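Local coordinates for short chain dehydrogenase (Mycobacterium smegmatis, PDB 3UCX), which probably catalyses an oxidation or reduction with a nicotinamide cofactor, as a short-chain dehydrogenase/reductase, at the interface of chains A and B. Numbering follows the deposited sequence. Chains: chain A/B, Short chain dehydrogenase.

Contact 1: the interface of chains A and B. Residues chain A 103-105, 154-156, 158; chain B 173-174, 177.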
ATOM      1  N   LYS A 103      14.288   2.029  20.694  1.00 22.63           N
ATOM      2  CA  LYS A 103      14.127   0.979  21.731  1.00 21.11           C
ATOM      3  C   LYS A 103      13.047  -0.012  21.247  1.00 17.95           C
ATOM      4  O   LYS A 103      12.044   0.399  20.650  1.00 15.93           O
ATOM      5  CB  LYS A 103      13.754   1.518  23.156  1.00 24.85           C
ATOM      6  CG  LYS A 103      14.907   2.122  23.993  1.00 28.28           C
ATOM      7  CD  LYS A 103      14.684   2.150  25.518  1.00 30.48           C
ATOM      8  CE  LYS A 103      13.762   3.265  26.056  1.00 30.50           C
ATOM      9  NZ  LYS A 103      13.384   3.213  27.538  1.00 27.87           N
ATOM     10  N   PRO A 104      13.252  -1.322  21.493  1.00 16.38           N
ATOM     11  CA  PRO A 104      12.141  -2.250  21.259  1.00 15.65           C
ATOM     12  C   PRO A 104      10.958  -1.856  22.116  1.00 14.44           C
ATOM     13  O   PRO A 104      11.124  -1.213  23.160  1.00 14.19           O
ATOM     14  CB  PRO A 104      12.679  -3.612  21.685  1.00 16.66           C
ATOM     15  CG  PRO A 104      13.987  -3.376  22.351  1.00 17.47           C
ATOM     16  CD  PRO A 104      14.412  -1.957  22.146  1.00 16.92           C
ATOM     17  N   PHE A 105       9.761  -2.226  21.693  1.00 13.72           N
ATOM     18  CA  PHE A 105       8.597  -1.889  22.481  1.00 13.72           C
ATOM     19  C   PHE A 105       8.742  -2.388  23.911  1.00 13.75           C
ATOM     20  O   PHE A 105       8.355  -1.701  24.852  1.00 14.19           O
ATOM     21  CB  PHE A 105       7.306  -2.455  21.849  1.00 13.40           C
ATOM     22  CG  PHE A 105       6.708  -1.584  20.785  1.00 12.82           C
ATOM     23  CD1 PHE A 105       6.305  -0.291  21.075  1.00 13.21           C
ATOM     24  CD2 PHE A 105       6.462  -2.075  19.520  1.00 12.63           C
ATOM     25  CE1 PHE A 105       5.738   0.513  20.096  1.00 12.79           C
ATOM     26  CE2 PHE A 105       5.885  -1.271  18.545  1.00 12.58           C
ATOM     27  CZ  PHE A 105       5.497   0.009  18.844  1.00 12.24           C
ATOM     28  N   GLN A 154      11.143  -2.123  11.017  1.00 14.12           N
ATOM     29  CA  GLN A 154      12.415  -2.539  11.584  1.00 15.06           C
ATOM     30  C   GLN A 154      12.383  -2.457  13.101  1.00 14.20           C
ATOM     31  O   GLN A 154      11.723  -1.594  13.711  1.00 13.15           O
ATOM     32  CB  GLN A 154      13.591  -1.737  11.002  1.00 16.42           C
ATOM     33  CG  GLN A 154      13.860  -2.024   9.519  1.00 18.43           C
ATOM     34  CD  GLN A 154      14.972  -1.140   8.958  1.00 20.61           C
ATOM     35  OE1 GLN A 154      15.999  -0.981   9.596  1.00 23.06           O
ATOM     36  NE2 GLN A 154      14.754  -0.539   7.781  1.00 19.64           N
ATOM     37  N   ALA A 155      13.108  -3.384  13.715  1.00 14.21           N
ATOM     38  CA  ALA A 155      13.161  -3.443  15.158  1.00 14.41           C
ATOM     39  C   ALA A 155      13.699  -2.126  15.708  1.00 14.54           C
ATOM     40  O   ALA A 155      14.536  -1.474  15.070  1.00 14.13           O
ATOM     41  CB  ALA A 155      14.025  -4.622  15.620  1.00 15.41           C
ATOM     42  N   LYS A 156      13.163  -1.734  16.852  1.00 14.50           N
ATOM     43  CA  LYS A 156      13.536  -0.557  17.617  1.00 15.20           C
ATOM     44  C   LYS A 156      12.950   0.766  17.113  1.00 15.37           C
ATOM     45  O   LYS A 156      13.080   1.768  17.802  1.00 15.09           O
ATOM     46  CB  LYS A 156      15.047  -0.443  17.817  1.00 15.83           C
ATOM     47  CG  LYS A 156      15.663  -1.703  18.407  1.00 16.63           C
ATOM     48  CD  LYS A 156      16.995  -1.426  19.079  1.00 17.32           C
ATOM     49  CE  LYS A 156      17.643  -2.735  19.504  1.00 18.58           C
ATOM     50  NZ  LYS A 156      18.965  -2.588  20.199  1.00 18.91           N
ATOM     51  N   GLY A 158       9.700   1.171  16.716  1.00 15.07           N
ATOM     52  CA  GLY A 158       8.271   1.058  16.999  1.00 14.40           C
ATOM     53  C   GLY A 158       7.559   2.314  17.503  1.00 14.53           C
ATOM     54  O   GLY A 158       6.495   2.663  16.976  1.00 13.17           O
TER
ATOM     55  N   THR B 173       5.537  -3.836  13.776  1.00 11.06           N
ATOM     56  CA  THR B 173       6.813  -3.819  14.501  1.00 11.29           C
ATOM     57  C   THR B 173       6.924  -5.027  15.467  1.00 11.19           C
ATOM     58  O   THR B 173       8.000  -5.645  15.591  1.00 10.85           O
ATOM     59  CB  THR B 173       6.971  -2.518  15.302  1.00 11.75           C
ATOM     60  OG1 THR B 173       6.885  -1.384  14.408  1.00 12.37           O
ATOM     61  CG2 THR B 173       8.350  -2.490  16.050  1.00 12.43           C
ATOM     62  N   LEU B 174       5.809  -5.373  16.117  1.00 11.31           N
ATOM     63  CA  LEU B 174       5.803  -6.498  17.053  1.00 11.57           C
ATOM     64  C   LEU B 174       6.084  -7.805  16.342  1.00 11.41           C
ATOM     65  O   LEU B 174       6.696  -8.710  16.933  1.00 11.98           O
ATOM     66  CB  LEU B 174       4.509  -6.582  17.873  1.00 11.58           C
ATOM     67  CG  LEU B 174       4.349  -5.551  19.009  1.00 12.01           C
ATOM     68  CD1 LEU B 174       2.939  -5.605  19.629  1.00 12.21           C
ATOM     69  CD2 LEU B 174       5.425  -5.777  20.106  1.00 11.97           C
ATOM     70  N   GLU B 177       9.797  -7.746  16.147  1.00 13.21           N
ATOM     71  CA  GLU B 177      10.452  -7.832  17.443  1.00 13.98           C
ATOM     72  C   GLU B 177      10.218  -9.149  18.173  1.00 14.50           C
ATOM     73  O   GLU B 177      11.092  -9.617  18.908  1.00 15.37           O
ATOM     74  CB  GLU B 177      10.082  -6.632  18.311  1.00 14.25           C
ATOM     75  CG  GLU B 177      10.657  -5.341  17.729  1.00 14.67           C
ATOM     76  CD  GLU B 177      10.455  -4.105  18.590  1.00 14.81           C
ATOM     77  OE1 GLU B 177       9.704  -4.167  19.591  1.00 14.52           O
ATOM     78  OE2 GLU B 177      11.035  -3.043  18.206  1.00 15.75           O
TER
HETATM   79  O   HOH W   1       9.225  -0.416  13.387  1.00 12.70           O
HETATM   80  O   HOH W   2       4.923   0.675  15.381  1.00 12.81           O
HETATM   81  O   HOH W   3      10.315  -0.561  18.731  1.00 13.50           O

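Contact 2: the interface of chains A and B. Residues chain A 165-166, 169, 172-173; chain B 161-162, 165.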
ATOM      1  N   SER A 165       2.699   6.966  12.101  1.00 12.09           N
ATOM      2  CA  SER A 165       1.589   6.297  11.434  1.00 12.47           C
ATOM      3  C   SER A 165       0.254   6.904  11.842  1.00 11.94           C
ATOM      4  O   SER A 165      -0.619   7.107  11.006  1.00 12.61           O
ATOM      5  CB  SER A 165       1.607   4.814  11.735  1.00 12.72           C
ATOM      6  OG  SER A 165       2.763   4.230  11.116  1.00 13.51           O
ATOM      7  N   ALA A 166       0.097   7.190  13.120  1.00 11.58           N
ATOM      8  CA  ALA A 166      -1.105   7.868  13.598  1.00 11.61           C
ATOM      9  C   ALA A 166      -1.205   9.254  12.916  1.00 11.55           C
ATOM     10  O   ALA A 166      -2.291   9.667  12.472  1.00 11.93           O
ATOM     11  CB  ALA A 166      -1.088   8.005  15.131  1.00 11.44           C
ATOM     12  N   ALA A 169      -2.265   8.806   9.194  1.00 10.50           N
ATOM     13  CA  ALA A 169      -3.685   8.481   9.147  1.00 11.20           C
ATOM     14  C   ALA A 169      -4.520   9.772   9.370  1.00 10.95           C
ATOM     15  O   ALA A 169      -5.424  10.084   8.601  1.00 11.26           O
ATOM     16  CB  ALA A 169      -4.021   7.432  10.193  1.00 10.91           C
ATOM     17  N   GLN A 172      -4.422  12.105   6.390  1.00 10.26           N
ATOM     18  CA  GLN A 172      -5.271  11.619   5.330  1.00 11.14           C
ATOM     19  C   GLN A 172      -6.754  11.969   5.569  1.00 10.84           C
ATOM     20  O   GLN A 172      -7.422  12.504   4.683  1.00 10.77           O
ATOM     21  CB  GLN A 172      -5.073  10.115   5.162  1.00 11.67           C
ATOM     22  CG  GLN A 172      -3.712   9.774   4.523  1.00 11.89           C
ATOM     23  CD  GLN A 172      -3.426   8.300   4.491  1.00 13.21           C
ATOM     24  OE1 GLN A 172      -4.030   7.530   5.242  1.00 13.86           O
ATOM     25  NE2 GLN A 172      -2.486   7.876   3.607  1.00 12.79           N
ATOM     26  N   THR A 173      -7.254  11.694   6.766  1.00 11.06           N
ATOM     27  CA  THR A 173      -8.621  12.091   7.124  1.00 11.29           C
ATOM     28  C   THR A 173      -8.803  13.628   7.016  1.00 11.19           C
ATOM     29  O   THR A 173      -9.850  14.112   6.541  1.00 10.85           O
ATOM     30  CB  THR A 173      -8.965  11.644   8.552  1.00 11.75           C
ATOM     31  OG1 THR A 173      -8.813  10.209   8.661  1.00 12.37           O
ATOM     32  CG2 THR A 173     -10.438  12.042   8.920  1.00 12.43           C
TER
ATOM     33  N   LYS B 161      -9.802   5.677  12.792  1.00 13.19           N
ATOM     34  CA  LYS B 161      -8.679   5.391  11.890  1.00 13.33           C
ATOM     35  C   LYS B 161      -7.302   5.664  12.542  1.00 13.18           C
ATOM     36  O   LYS B 161      -6.346   4.888  12.347  1.00 12.89           O
ATOM     37  CB  LYS B 161      -8.805   6.181  10.587  1.00 13.36           C
ATOM     38  CG  LYS B 161      -7.705   5.931   9.536  1.00 13.41           C
ATOM     39  CD  LYS B 161      -7.838   6.942   8.414  1.00 14.07           C
ATOM     40  CE  LYS B 161      -6.794   6.887   7.296  1.00 14.51           C
ATOM     41  NZ  LYS B 161      -6.806   5.562   6.693  1.00 15.96           N
ATOM     42  N   MET B 162      -7.209   6.748  13.300  1.00 13.03           N
ATOM     43  CA  MET B 162      -5.938   7.105  13.945  1.00 13.84           C
ATOM     44  C   MET B 162      -5.486   6.019  14.918  1.00 13.38           C
ATOM     45  O   MET B 162      -4.342   5.561  14.855  1.00 13.70           O
ATOM     46  CB  MET B 162      -6.018   8.437  14.680  1.00 14.75           C
ATOM     47  CG  MET B 162      -4.799   8.730  15.585  1.00 16.11           C
ATOM     48  SD  MET B 162      -5.142  10.056  16.758  1.00 21.03           S
ATOM     49  CE  MET B 162      -5.293  11.397  15.585  1.00 18.08           C
ATOM     50  N   SER B 165      -4.806   2.680  13.113  1.00 12.09           N
ATOM     51  CA  SER B 165      -3.576   2.798  12.340  1.00 12.47           C
ATOM     52  C   SER B 165      -2.350   2.690  13.236  1.00 11.94           C
ATOM     53  O   SER B 165      -1.378   2.032  12.884  1.00 12.61           O
ATOM     54  CB  SER B 165      -3.555   4.104  11.575  1.00 12.72           C
ATOM     55  OG  SER B 165      -4.575   4.064  10.565  1.00 13.51           O
TER
HETATM   56  O   HOH W   4      -5.760   5.188   4.091  1.00 35.72           O

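Contact 1: the interface of chains A and B
B:Glu177 reaches out of helix 158-179 of chain B and plants its carboxylate against two backbone stretches of chain A, the loop leading into the 3-10 helix 105-107 and the segment that runs into helix 158-179. Its CG lies beside the backbone N (chi1 -67°) and the chain beyond is extended, which carries the acid group fully across. The two oxygens divide the work. OE1 of B:Glu177 accepts the backbone N of A:Phe105 at 2.9 Å, on its syn side and slightly out of the carboxylate plane. OE2 of B:Glu177 takes the backbone N of A:Lys156 at 2.8 Å, nearly in line with the C-O bond and almost straight (167° at H). Water 3 adds a third grip, 2.6 Å from OE2 of B:Glu177, and leads to the carbonyl of A:Lys103 and the amide of A:Gly158, the first residue of the helix. This helix start would probably favour the carboxylate's negative charge. A:Pro104 and A:Ala155 flank the acid group and its CG with carbon.

A:Phe105 meets the neighbouring turn with its ring rim, B:Thr173 and B:Leu174 lying to opposite sides of its plane. The ring stands 62° from the carboxylate plane and crosses both side chains at about right angles. CE2 of A:Phe105 meets CB of B:Thr173 at 3.6 Å, while its CD2 lies 3.9 Å from the methyl CD2 of B:Leu174. The hydroxyl OG1 of B:Thr173 joins waters 1 and 2, which lead to the carbonyls of A:Gln154 and A:Gly158. By reading main-chain groups, the glutamate probably anchors one end of the interface between the two chains and steadies the loops beside the neighbour's active-site helix.

Contact 2: the interface of chains A and B
A:Ala169 presses its methyl into a shallow notch between B:Ser165 and B:Lys161, where helix 158-179 of one chain packs on the same helix of the other. This is the tight part of the contact: CB of A:Ala169 stands 3.6 Å from CB of B:Ser165 and 3.4 Å from its hydroxyl OG. With that hydroxyl beside its own backbone N (chi1 -67°), OG of B:Ser165 donates to the carbonyl O of B:Lys161 at 2.6 Å, approaching 34° out of the carbonyl plane; the bond turns the hydroxyl's hydrogen back into its own helix, and both CB and OG pack against the alanine methyl. A turn away, CB of A:Ala166 meets CG of B:Met162 at 3.8 Å. The stem of B:Lys161 belongs to the packed part too: it runs extended over A:Ala169, antiparallel to the side chain of A:Thr173, with CD of B:Lys161 3.4 Å from OG1 of A:Thr173. Small residues thus bring the two helices close.

Beyond the stem the contact is looser and wetter. A bend at the last torsion (chi4 58°) turns the terminal amino group toward water 4, 2.8 Å from NZ of B:Lys161. The same water lies 3.1 Å from the amide oxygen OE1 of A:Gln172, whose side chain crosses the lysine at about a right angle. The patch gives the helix pair a close, largely apolar core with a water-linked rim, and likely helps hold two subunits together.

Contacts 1 and 2 lie about 19 Å apart and draw on helix 158-179 of both chains, the helix that carries the YxxxK active-site motif of the family. Contact 2 sets the middle of this helix in chain A against its N-terminal part in chain B, whereas contact 1 sets its C-terminal part against loops and the helix start of the other subunit. Thr173 serves in both, from chain B in contact 1 and from chain A in contact 2. Two-fold symmetry supplies a twin of each, so this helix pair is braced at several points. Such pairing is typical of the family, and a coupling of assembly to active-site architecture seems plausible.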